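Local coordinates for protein CghA (Chaetomium globosum, PDB 6KBC) that is a two-domain, beta-rich protein of the calycin clan that holds the ligand WK1 with residues drawn from both domains, at residues Ala61-Phe66 / Ala80-Trp85; Gly88-Gln93 / Gln347-Lys352; Arg153-Leu158 / Asp195-Ile200. One frame throughout, in Å; residues are numbered along the deposited sequence.

Contact 1 (Ala61-Phe66 / Ala80-Trp85); sequences AFTVSF and AINAAW. With WK1 ((2S)-3-[(2S,4E)-4-[[(1R,2S,4aR,6S,8R,8aS)-2-[(E)-but-2-en-2-yl]-6,8-dimethyl-1,2,4a,5,6,7,8,8a-octahydronaphthalen-1-yl]-oxidanyl-methylidene]-3,5-bis(oxidanylidene)pyrrolidin-2-yl]-2-methyl-2-oxidanyl-propanoic acid), chain B.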
loop_
_atom_site.group_PDB
_atom_site.type_symbol
_atom_site.label_atom_id
_atom_site.label_comp_id
_atom_site.label_asym_id
_atom_site.label_seq_id
_atom_site.Cartn_x
_atom_site.Cartn_y
_atom_site.Cartn_z
ATOM N N ALA A 61 8.287 6.999 9.493
ATOM C CA ALA A 61 7.414 6.405 8.499
ATOM C C ALA A 61 6.087 6.123 9.172
ATOM O O ALA A 61 6.027 5.834 10.370
ATOM C CB ALA A 61 8.009 5.106 7.913
ATOM N N PHE A 62 5.025 6.187 8.387
ATOM C CA PHE A 62 3.694 6.013 8.936
ATOM C C PHE A 62 2.813 5.436 7.847
ATOM O O PHE A 62 2.891 5.855 6.696
ATOM C CB PHE A 62 3.100 7.351 9.427
ATOM C CG PHE A 62 1.708 7.214 9.980
ATOM C CD1 PHE A 62 1.513 6.912 11.311
ATOM C CD2 PHE A 62 0.601 7.363 9.157
ATOM C CE1 PHE A 62 0.238 6.749 11.821
ATOM C CE2 PHE A 62 -0.687 7.216 9.661
ATOM C CZ PHE A 62 -0.866 6.903 10.993
ATOM N N THR A 63 1.963 4.493 8.217
ATOM C CA THR A 63 1.015 3.980 7.247
ATOM C C THR A 63 -0.229 3.538 7.995
ATOM O O THR A 63 -0.150 3.041 9.121
ATOM C CB THR A 63 1.605 2.829 6.414
ATOM O OG1 THR A 63 0.713 2.512 5.334
ATOM C CG2 THR A 63 1.849 1.580 7.268
ATOM N N VAL A 64 -1.374 3.768 7.375
ATOM C CA VAL A 64 -2.645 3.295 7.890
ATOM C C VAL A 64 -3.404 2.688 6.724
ATOM O O VAL A 64 -3.411 3.240 5.617
ATOM C CB VAL A 64 -3.446 4.441 8.558
ATOM C CG1 VAL A 64 -3.633 5.609 7.590
ATOM C CG2 VAL A 64 -4.774 3.940 9.070
ATOM N N SER A 65 -4.003 1.531 6.955
ATOM C CA SER A 65 -4.924 0.943 6.000
ATOM C C SER A 65 -6.285 0.902 6.669
ATOM O O SER A 65 -6.424 0.333 7.756
ATOM C CB SER A 65 -4.476 -0.462 5.562
ATOM O OG SER A 65 -3.341 -0.372 4.718
ATOM N N PHE A 66 -7.265 1.550 6.046
ATOM C CA PHE A 66 -8.652 1.437 6.464
ATOM C C PHE A 66 -9.253 0.222 5.769
ATOM O O PHE A 66 -9.322 0.180 4.534
ATOM C CB PHE A 66 -9.432 2.699 6.118
ATOM C CG PHE A 66 -8.972 3.926 6.865
ATOM C CD1 PHE A 66 -7.897 4.670 6.404
ATOM C CD2 PHE A 66 -9.622 4.340 8.023
ATOM C CE1 PHE A 66 -7.473 5.821 7.084
ATOM C CE2 PHE A 66 -9.205 5.486 8.706
ATOM C CZ PHE A 66 -8.129 6.220 8.235
ATOM N N ALA A 80 -5.689 -0.252 10.344
ATOM C CA ALA A 80 -4.440 -0.873 10.760
ATOM C C ALA A 80 -3.337 0.163 10.624
ATOM O O ALA A 80 -3.097 0.671 9.525
ATOM C CB ALA A 80 -4.121 -2.111 9.923
ATOM N N ILE A 81 -2.660 0.462 11.733
ATOM C CA ILE A 81 -1.727 1.578 11.800
ATOM C C ILE A 81 -0.339 1.073 12.144
ATOM O O ILE A 81 -0.172 0.262 13.060
ATOM C CB ILE A 81 -2.171 2.633 12.834
ATOM C CG1 ILE A 81 -3.566 3.150 12.503
ATOM C CG2 ILE A 81 -1.171 3.783 12.856
ATOM C CD1 ILE A 81 -4.302 3.717 13.719
ATOM N N ASN A 82 0.660 1.591 11.438
ATOM C CA ASN A 82 2.048 1.300 11.764
ATOM C C ASN A 82 2.848 2.589 11.712
ATOM O O ASN A 82 2.675 3.395 10.797
ATOM C CB ASN A 82 2.646 0.278 10.798
ATOM C CG ASN A 82 2.037 -1.090 10.973
ATOM O OD1 ASN A 82 2.453 -1.843 11.845
ATOM N ND2 ASN A 82 1.020 -1.406 10.170
ATOM N N ALA A 83 3.754 2.754 12.671
ATOM C CA ALA A 83 4.561 3.960 12.755
ATOM C C ALA A 83 5.966 3.579 13.184
ATOM O O ALA A 83 6.143 2.660 13.991
ATOM C CB ALA A 83 3.955 4.966 13.752
ATOM N N ALA A 84 6.959 4.279 12.637
ATOM C CA ALA A 84 8.357 4.008 12.937
ATOM C C ALA A 84 9.098 5.322 13.125
ATOM O O ALA A 84 8.823 6.301 12.426
ATOM C CB ALA A 84 9.027 3.189 11.823
ATOM N N TRP A 85 10.044 5.334 14.061
ATOM C CA TRP A 85 10.922 6.474 14.297
ATOM C C TRP A 85 12.365 6.018 14.136
ATOM O O TRP A 85 12.707 4.891 14.487
ATOM C CB TRP A 85 10.769 7.043 15.716
ATOM C CG TRP A 85 9.490 7.752 16.032
ATOM C CD1 TRP A 85 9.311 9.110 16.155
ATOM C CD2 TRP A 85 8.212 7.153 16.301
ATOM N NE1 TRP A 85 8.003 9.381 16.472
ATOM C CE2 TRP A 85 7.312 8.201 16.584
ATOM C CE3 TRP A 85 7.745 5.833 16.333
ATOM C CZ2 TRP A 85 5.971 7.972 16.883
ATOM C CZ3 TRP A 85 6.414 5.604 16.627
ATOM C CH2 TRP A 85 5.536 6.672 16.898
HETATM O O WK1 B . -1.604 -5.512 11.002
HETATM C C17 WK1 B . -1.011 -4.676 10.369
HETATM O O1 WK1 B . -0.720 -3.609 10.831
HETATM C C19 WK1 B . -0.604 -4.948 8.979
HETATM O O2 WK1 B . -0.865 -6.254 8.591
HETATM C C18 WK1 B . 0.880 -4.781 8.867
HETATM C C20 WK1 B . -1.437 -3.990 8.174
HETATM C C22 WK1 B . -0.905 -3.838 6.807
HETATM N N WK1 B . -1.484 -2.816 5.957
HETATM C C21 WK1 B . -1.717 -3.321 4.750
HETATM O O5 WK1 B . -2.218 -2.603 3.772
HETATM C C23 WK1 B . -0.918 -5.000 5.947
HETATM O O4 WK1 B . -0.500 -6.205 6.276
HETATM C C24 WK1 B . -1.390 -4.750 4.629
HETATM C C16 WK1 B . -1.487 -5.701 3.527
HETATM O O3 WK1 B . -1.098 -6.898 3.742
HETATM C C9 WK1 B . -1.887 -5.252 2.184
HETATM C C8 WK1 B . -0.518 -4.751 1.641
HETATM C C12 WK1 B . 0.415 -4.002 2.570
HETATM C C13 WK1 B . 0.460 -2.690 2.627
HETATM C C90 WK1 B . 1.385 -1.982 3.557
HETATM C C14 WK1 B . 1.328 -4.757 3.468
HETATM C C7 WK1 B . 0.303 -5.871 1.079
HETATM C C6 WK1 B . -0.232 -6.657 0.182
HETATM C C3 WK1 B . -1.712 -6.561 -0.006
HETATM C C4 WK1 B . -2.468 -6.335 1.287
HETATM C C5 WK1 B . -3.889 -5.965 0.908
HETATM C C11 WK1 B . -4.750 -5.911 2.130
HETATM C C2 WK1 B . -2.350 -7.627 -0.857
HETATM C C1 WK1 B . -3.635 -7.029 -1.335
HETATM C C10 WK1 B . -4.353 -7.819 -2.379
HETATM C C WK1 B . -4.520 -6.863 -0.139
#

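Contact 2 (Gly88-Gln93 / Gln347-Lys352); sequences GTVWSQ and QAWWAK. With WK1 ((2S)-3-[(2S,4E)-4-[[(1R,2S,4aR,6S,8R,8aS)-2-[(E)-but-2-en-2-yl]-6,8-dimethyl-1,2,4a,5,6,7,8,8a-octahydronaphthalen-1-yl]-oxidanyl-methylidene]-3,5-bis(oxidanylidene)pyrrolidin-2-yl]-2-methyl-2-oxidanyl-propanoic acid), chain B.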
loop_
_atom_site.group_PDB
_atom_site.type_symbol
_atom_site.label_atom_id
_atom_site.label_comp_id
_atom_site.label_asym_id
_atom_site.label_seq_id
_atom_site.Cartn_x
_atom_site.Cartn_y
_atom_site.Cartn_z
ATOM N N GLY A 88 14.392 3.881 16.642
ATOM C CA GLY A 88 14.067 2.491 16.876
ATOM C C GLY A 88 12.644 2.254 17.331
ATOM O O GLY A 88 12.156 1.124 17.235
ATOM N N THR A 89 11.955 3.292 17.802
ATOM C CA THR A 89 10.583 3.107 18.240
ATOM C C THR A 89 9.703 2.690 17.072
ATOM O O THR A 89 9.789 3.247 15.976
ATOM C CB THR A 89 10.017 4.382 18.858
ATOM O OG1 THR A 89 10.946 4.917 19.803
ATOM C CG2 THR A 89 8.715 4.070 19.558
ATOM N N VAL A 90 8.861 1.691 17.307
ATOM C CA VAL A 90 7.820 1.335 16.361
ATOM C C VAL A 90 6.517 1.233 17.137
ATOM O O VAL A 90 6.503 0.960 18.341
ATOM C CB VAL A 90 8.129 0.024 15.604
ATOM C CG1 VAL A 90 9.428 0.173 14.802
ATOM C CG2 VAL A 90 8.206 -1.136 16.581
ATOM N N TRP A 91 5.418 1.465 16.436
ATOM C CA TRP A 91 4.102 1.513 17.047
ATOM C C TRP A 91 3.120 0.928 16.051
ATOM O O TRP A 91 3.000 1.431 14.929
ATOM C CB TRP A 91 3.727 2.951 17.403
ATOM C CG TRP A 91 2.506 3.113 18.249
ATOM C CD1 TRP A 91 2.461 3.282 19.607
ATOM C CD2 TRP A 91 1.147 3.167 17.791
ATOM N NE1 TRP A 91 1.155 3.427 20.020
ATOM C CE2 TRP A 91 0.332 3.368 18.924
ATOM C CE3 TRP A 91 0.542 3.064 16.533
ATOM C CZ2 TRP A 91 -1.060 3.462 18.837
ATOM C CZ3 TRP A 91 -0.840 3.165 16.447
ATOM C CH2 TRP A 91 -1.626 3.364 17.594
ATOM N N SER A 92 2.433 -0.130 16.460
ATOM C CA SER A 92 1.514 -0.843 15.588
ATOM C C SER A 92 0.276 -1.177 16.390
ATOM O O SER A 92 0.364 -1.866 17.409
ATOM C CB SER A 92 2.147 -2.125 15.025
ATOM O OG SER A 92 3.282 -1.830 14.218
ATOM N N GLN A 93 -0.868 -0.697 15.930
ATOM C CA GLN A 93 -2.125 -1.062 16.555
ATOM C C GLN A 93 -3.211 -1.057 15.498
ATOM O O GLN A 93 -3.126 -0.337 14.499
ATOM C CB GLN A 93 -2.501 -0.103 17.690
ATOM C CG GLN A 93 -1.715 -0.280 18.968
ATOM C CD GLN A 93 -2.287 0.557 20.091
ATOM O OE1 GLN A 93 -3.477 0.883 20.084
ATOM N NE2 GLN A 93 -1.448 0.915 21.059
ATOM N N GLN A 347 15.515 -0.453 8.702
ATOM C CA GLN A 347 14.913 -0.486 10.022
ATOM C C GLN A 347 13.766 -1.467 9.994
ATOM O O GLN A 347 12.904 -1.381 9.116
ATOM C CB GLN A 347 14.394 0.899 10.468
ATOM C CG GLN A 347 13.803 0.858 11.868
ATOM C CD GLN A 347 13.219 2.192 12.325
ATOM O OE1 GLN A 347 13.347 3.220 11.647
ATOM N NE2 GLN A 347 12.560 2.171 13.480
ATOM N N ALA A 348 13.752 -2.368 10.968
ATOM C CA ALA A 348 12.650 -3.307 11.133
ATOM C C ALA A 348 11.447 -2.564 11.690
ATOM O O ALA A 348 11.481 -2.066 12.816
ATOM C CB ALA A 348 13.056 -4.440 12.070
ATOM N N TRP A 349 10.383 -2.495 10.907
ATOM C CA TRP A 349 9.229 -1.682 11.256
ATOM C C TRP A 349 8.163 -2.514 11.961
ATOM O O TRP A 349 7.760 -2.206 13.088
ATOM C CB TRP A 349 8.700 -1.051 9.968
ATOM C CG TRP A 349 7.599 -0.045 10.130
ATOM C CD1 TRP A 349 6.908 0.269 11.267
ATOM C CD2 TRP A 349 7.046 0.754 9.088
ATOM N NE1 TRP A 349 5.963 1.241 10.994
ATOM C CE2 TRP A 349 6.026 1.551 9.661
ATOM C CE3 TRP A 349 7.313 0.881 7.721
ATOM C CZ2 TRP A 349 5.280 2.454 8.915
ATOM C CZ3 TRP A 349 6.562 1.783 6.976
ATOM C CH2 TRP A 349 5.558 2.549 7.576
ATOM N N TRP A 350 7.689 -3.566 11.300
ATOM C CA TRP A 350 6.796 -4.528 11.918
ATOM C C TRP A 350 7.210 -5.915 11.458
ATOM O O TRP A 350 7.920 -6.074 10.464
ATOM C CB TRP A 350 5.316 -4.234 11.595
ATOM C CG TRP A 350 4.890 -4.541 10.186
ATOM C CD1 TRP A 350 4.564 -5.769 9.662
ATOM C CD2 TRP A 350 4.703 -3.595 9.133
ATOM N NE1 TRP A 350 4.196 -5.638 8.343
ATOM C CE2 TRP A 350 4.280 -4.316 7.991
ATOM C CE3 TRP A 350 4.852 -2.204 9.042
ATOM C CZ2 TRP A 350 4.014 -3.696 6.778
ATOM C CZ3 TRP A 350 4.586 -1.587 7.827
ATOM C CH2 TRP A 350 4.171 -2.336 6.710
ATOM N N ALA A 351 6.791 -6.914 12.221
ATOM C CA ALA A 351 7.083 -8.306 11.891
ATOM C C ALA A 351 6.083 -9.152 12.645
ATOM O O ALA A 351 6.063 -9.122 13.880
ATOM C CB ALA A 351 8.512 -8.687 12.272
ATOM N N LYS A 352 5.233 -9.864 11.919
ATOM C CA LYS A 352 4.274 -10.728 12.575
ATOM C C LYS A 352 4.101 -12.007 11.771
ATOM O O LYS A 352 4.205 -11.992 10.535
ATOM C CB LYS A 352 2.923 -10.025 12.754
ATOM C CG LYS A 352 2.228 -9.671 11.475
ATOM C CD LYS A 352 0.885 -8.999 11.776
ATOM C CE LYS A 352 0.169 -8.653 10.488
ATOM N NZ LYS A 352 -1.154 -7.994 10.711
HETATM O O WK1 B . -1.604 -5.512 11.002
HETATM C C17 WK1 B . -1.011 -4.676 10.369
HETATM O O1 WK1 B . -0.720 -3.609 10.831
HETATM C C19 WK1 B . -0.604 -4.948 8.979
HETATM O O2 WK1 B . -0.865 -6.254 8.591
HETATM C C18 WK1 B . 0.880 -4.781 8.867
HETATM C C20 WK1 B . -1.437 -3.990 8.174
HETATM C C22 WK1 B . -0.905 -3.838 6.807
HETATM N N WK1 B . -1.484 -2.816 5.957
HETATM C C21 WK1 B . -1.717 -3.321 4.750
HETATM O O5 WK1 B . -2.218 -2.603 3.772
HETATM C C23 WK1 B . -0.918 -5.000 5.947
HETATM O O4 WK1 B . -0.500 -6.205 6.276
HETATM C C24 WK1 B . -1.390 -4.750 4.629
HETATM C C16 WK1 B . -1.487 -5.701 3.527
HETATM O O3 WK1 B . -1.098 -6.898 3.742
HETATM C C9 WK1 B . -1.887 -5.252 2.184
HETATM C C8 WK1 B . -0.518 -4.751 1.641
HETATM C C12 WK1 B . 0.415 -4.002 2.570
HETATM C C13 WK1 B . 0.460 -2.690 2.627
HETATM C C90 WK1 B . 1.385 -1.982 3.557
HETATM C C14 WK1 B . 1.328 -4.757 3.468
HETATM C C7 WK1 B . 0.303 -5.871 1.079
HETATM C C6 WK1 B . -0.232 -6.657 0.182
HETATM C C3 WK1 B . -1.712 -6.561 -0.006
HETATM C C4 WK1 B . -2.468 -6.335 1.287
HETATM C C5 WK1 B . -3.889 -5.965 0.908
HETATM C C11 WK1 B . -4.750 -5.911 2.130
HETATM C C2 WK1 B . -2.350 -7.627 -0.857
HETATM C C1 WK1 B . -3.635 -7.029 -1.335
HETATM C C10 WK1 B . -4.353 -7.819 -2.379
HETATM C C WK1 B . -4.520 -6.863 -0.139
HETATM O O HOH W 1 13.019 -0.401 14.855
HETATM O O HOH W 2 5.679 -2.997 14.926
#

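Contact 3 (Arg153-Leu158 / Asp195-Ile200); sequences RITGSL and DLTFHI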
loop_
_atom_site.group_PDB
_atom_site.type_symbol
_atom_site.label_atom_id
_atom_site.label_comp_id
_atom_site.label_asym_id
_atom_site.label_seq_id
_atom_site.Cartn_x
_atom_site.Cartn_y
_atom_site.Cartn_z
ATOM N N ARG A 153 -4.329 6.193 22.658
ATOM C CA ARG A 153 -3.649 5.404 21.633
ATOM C C ARG A 153 -2.998 6.312 20.593
ATOM O O ARG A 153 -1.767 6.399 20.528
ATOM C CB ARG A 153 -4.631 4.440 20.968
ATOM C CG ARG A 153 -5.078 3.298 21.875
ATOM C CD ARG A 153 -6.514 2.901 21.581
ATOM N NE ARG A 153 -7.449 3.927 22.040
ATOM C CZ ARG A 153 -8.726 3.989 21.680
ATOM N NH1 ARG A 153 -9.228 3.088 20.845
ATOM N NH2 ARG A 153 -9.498 4.961 22.145
ATOM N N ILE A 154 -3.803 7.004 19.787
ATOM C CA ILE A 154 -3.268 7.854 18.725
ATOM C C ILE A 154 -4.220 9.016 18.473
ATOM O O ILE A 154 -5.438 8.831 18.375
ATOM C CB ILE A 154 -3.014 7.060 17.423
ATOM C CG1 ILE A 154 -2.437 7.976 16.337
ATOM C CG2 ILE A 154 -4.284 6.383 16.935
ATOM C CD1 ILE A 154 -2.060 7.253 15.052
ATOM N N THR A 155 -3.659 10.219 18.353
ATOM C CA THR A 155 -4.415 11.397 17.956
ATOM C C THR A 155 -3.578 12.237 17.009
ATOM O O THR A 155 -2.354 12.328 17.145
ATOM C CB THR A 155 -4.820 12.271 19.157
ATOM O OG1 THR A 155 -3.640 12.784 19.786
ATOM C CG2 THR A 155 -5.628 11.478 20.165
ATOM N N GLY A 156 -4.246 12.877 16.069
ATOM C CA GLY A 156 -3.551 13.788 15.201
ATOM C C GLY A 156 -3.960 13.572 13.778
ATOM O O GLY A 156 -4.970 12.928 13.484
ATOM N N SER A 157 -3.158 14.104 12.862
ATOM C CA SER A 157 -3.550 14.103 11.468
ATOM C C SER A 157 -2.369 13.803 10.554
ATOM O O SER A 157 -1.196 13.951 10.910
ATOM C CB SER A 157 -4.169 15.446 11.056
ATOM O OG SER A 157 -3.208 16.463 11.184
ATOM N N LEU A 158 -2.735 13.368 9.357
ATOM C CA LEU A 158 -1.888 13.182 8.197
ATOM C C LEU A 158 -2.540 13.913 7.048
ATOM O O LEU A 158 -3.765 13.870 6.903
ATOM C CB LEU A 158 -1.759 11.689 7.828
ATOM C CG LEU A 158 -0.809 11.354 6.681
ATOM C CD1 LEU A 158 -0.156 9.998 6.879
ATOM C CD2 LEU A 158 -1.619 11.365 5.381
ATOM N N ASP A 195 1.250 15.139 11.949
ATOM C CA ASP A 195 1.315 15.785 13.255
ATOM C C ASP A 195 0.517 14.876 14.187
ATOM O O ASP A 195 -0.700 15.007 14.329
ATOM C CB ASP A 195 0.783 17.213 13.199
ATOM C CG ASP A 195 0.830 17.917 14.547
ATOM O OD1 ASP A 195 1.368 17.334 15.511
ATOM O OD2 ASP A 195 0.391 19.087 14.615
ATOM N N LEU A 196 1.214 13.914 14.773
ATOM C CA LEU A 196 0.570 12.797 15.432
ATOM C C LEU A 196 1.144 12.643 16.827
ATOM O O LEU A 196 2.316 12.944 17.067
ATOM C CB LEU A 196 0.782 11.479 14.641
ATOM C CG LEU A 196 0.007 11.303 13.335
ATOM C CD1 LEU A 196 0.605 10.129 12.573
ATOM C CD2 LEU A 196 -1.458 11.046 13.610
ATOM N N THR A 197 0.308 12.143 17.734
ATOM C CA THR A 197 0.738 11.818 19.085
ATOM C C THR A 197 0.353 10.380 19.371
ATOM O O THR A 197 -0.817 10.008 19.224
ATOM C CB THR A 197 0.117 12.765 20.120
ATOM O OG1 THR A 197 0.442 14.108 19.765
ATOM C CG2 THR A 197 0.659 12.472 21.509
ATOM N N PHE A 198 1.346 9.578 19.754
ATOM C CA PHE A 198 1.173 8.161 20.039
ATOM C C PHE A 198 1.403 7.921 21.522
ATOM O O PHE A 198 2.337 8.474 22.113
ATOM C CB PHE A 198 2.171 7.295 19.262
ATOM C CG PHE A 198 2.072 7.419 17.767
ATOM C CD1 PHE A 198 2.628 8.503 17.111
ATOM C CD2 PHE A 198 1.476 6.417 17.012
ATOM C CE1 PHE A 198 2.565 8.605 15.733
ATOM C CE2 PHE A 198 1.407 6.517 15.639
ATOM C CZ PHE A 198 1.950 7.616 15.000
ATOM N N HIS A 199 0.576 7.076 22.114
ATOM C CA HIS A 199 0.755 6.688 23.504
ATOM C C HIS A 199 1.530 5.377 23.532
ATOM O O HIS A 199 1.087 4.377 22.960
ATOM C CB HIS A 199 -0.598 6.611 24.214
ATOM C CG HIS A 199 -1.341 7.922 24.204
ATOM N ND1 HIS A 199 -1.911 8.451 23.062
ATOM C CD2 HIS A 199 -1.574 8.825 25.188
ATOM C CE1 HIS A 199 -2.473 9.612 23.345
ATOM N NE2 HIS A 199 -2.286 9.861 24.629
ATOM N N ILE A 200 2.701 5.402 24.152
ATOM C CA ILE A 200 3.583 4.204 24.225
ATOM C C ILE A 200 3.378 3.534 25.583
ATOM O O ILE A 200 3.504 4.219 26.598
ATOM C CB ILE A 200 5.045 4.642 24.052
ATOM C CG1 ILE A 200 5.211 5.719 22.977
ATOM C CG2 ILE A 200 5.950 3.446 23.820
ATOM C CD1 ILE A 200 5.111 5.207 21.565
HETATM O O HOH W 3 -1.028 15.369 17.653
#

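Contact 1 (Ala61-Phe66 / Ala80-Trp85)
A80 and S65 form one end of the antiparallel pairing of 61-66 with 80-85, where A80 N donates to S65 O at 2.8 Å and S65 N returns a bond to A80 O. A80 CB stands on the same face as the S65 side chain and comes within 3.7 Å of WK1 C20, while S65 OG, set anti to its carbonyl carbon (chi1 -72°) on the ligand side, donates to WK1 O5 at 2.7 Å. At the other end A61 and A84 make a second hydrogen-bonded pair; their methyls are loosely in touch, CB to CB 4.5 Å, and both meet W349. Between these ends N82 faces T63: N82 N reaches T63 O at 2.9 Å, and N82 CB lies alongside T63 CG2 at 3.8 Å. The N82 amide is held by both its atoms, OD1 with S92 OG and ND2 with WK1 O1 (2.9 Å, 160° at the hydrogen), fixing its orientation. On the reverse face the F62 ring crosses I81 at a slant, CE1 against CG2 at 3.4 Å. Strand 46-54 flanks 61-66 and strand 90-96 flanks 80-85; strand 348-353 touches the A61 and N82 face, and strand 181-200 packs on the F62 face.

Contact 2 (Gly88-Gln93 / Gln347-Lys352)
V90 pushes CG1 against the backbone of 347-352: with CG1 anti to the carbonyl carbon (chi1 -61°), that branch is the one laid 3.4 Å from W349 O and 3.6 Å from A348 O. W349 CD1 is a more distant apolar neighbour of the same methyl. At G88 the Q347 amide comes close, NE2 against CA, and further along S92 OG sits near W350 CB without bonding to it. No direct hydrogen bond joins the two segments; two waters do so instead. One accepts from Q347 NE2 and donates to G88 O and A348 O, about 3.0 Å from each, while the same NE2 also donates to W85 O. The other donates to S92 OG at 2.8 Å and to W349 O, so that carbonyl meets both a methyl and a water; S92 OG is also hydrogen-bonded to N82 OD1.

The aromatic packing lies within 347-352. W350 turns an edge to W349, with CZ3 3.6 Å above the W349 ring plane and over its centre. One W350 face carries WK1 C18, displaced from the ring centre, with NE1 3.5 Å from that methyl. W350 NE1 is bonded to N364 OD1, and N364 ND2 is bonded to WK1, so this asparagine ties ring and ligand together. K352, its chain extended beyond CG, brings NZ to both WK1 O and O2, the latter at 2.8 Å; NZ thus holds the acid end and its neighbouring hydroxyl.

The strand axes are 7.1 Å apart and cross at -39°, a meeting of separate sheets. Strand 90-96 continues the N-terminal sheet beside 77-85, whereas 348-353 pairs with 363-375, W349 and W350 both facing G366 in a classic beta bulge, and both tryptophans touch N82 of strand 77-85.

Contact 3 (Arg153-Leu158 / Asp195-Ile200)
The F198 ring carries I154 over one face: CG1, anti to the backbone N (chi1 -179°), stands 4.1 Å above the ring plane, displaced from its centre, and I154 CD1 is 3.6 Å from F198 CE2. W85 and W91 also meet this ring edge-to-face. The H199 imidazole presents its edge to R153 O, in the ring plane; ND1 makes a weak hydrogen bond to that oxygen (3.3 Å), which also accepts the backbone bond from H199 N at 2.9 Å. The rest is antiparallel pairing: T197 N reaches T155 O at 2.7 Å, and S157 with D195 forms the next hydrogen-bonded pair. Between them G156 has a backbone suited to glycine (phi 135°, psi -164°): its CA lies 3.2 Å from D195 O, which a CB would run into. L196 CD2 rests on G156 C at 3.6 Å. A water bonded to T197 OG1 adds weak links to T155 O and D195 O. The I154, L196 and F198 face is therefore apolar and packs on F62, whereas that of T155, T197 and D195 is polar, with D195 OD1 in a salt bridge to R213. The weak ND1 bond, beside the firmer one from H199 N, is consistent with a proton on ND1.

Overall arrangement
Contact 1 touches both others, its centre 9 Å from that of contact 2 and 11 Å from that of contact 3, while those two are 15 Å apart. Strands 77-85 and 90-96 link contacts 1 and 2 directly: A83 N is 2.7 Å from W91 O, a probable hydrogen bond. W91 then reaches contact 3, where its NE1 lies 3.1 Å from H199 O, and W85 CZ2 packs 3.4 Å from F198 CD1. Contacts 1 and 2 both line the WK1 pocket, one supplying residues of the N-terminal domain and the other residues of the C-terminal domain. Contact 3 stands behind them in the N-terminal domain, the F198 side chain and the ligand being about 11 Å apart between nearest atoms.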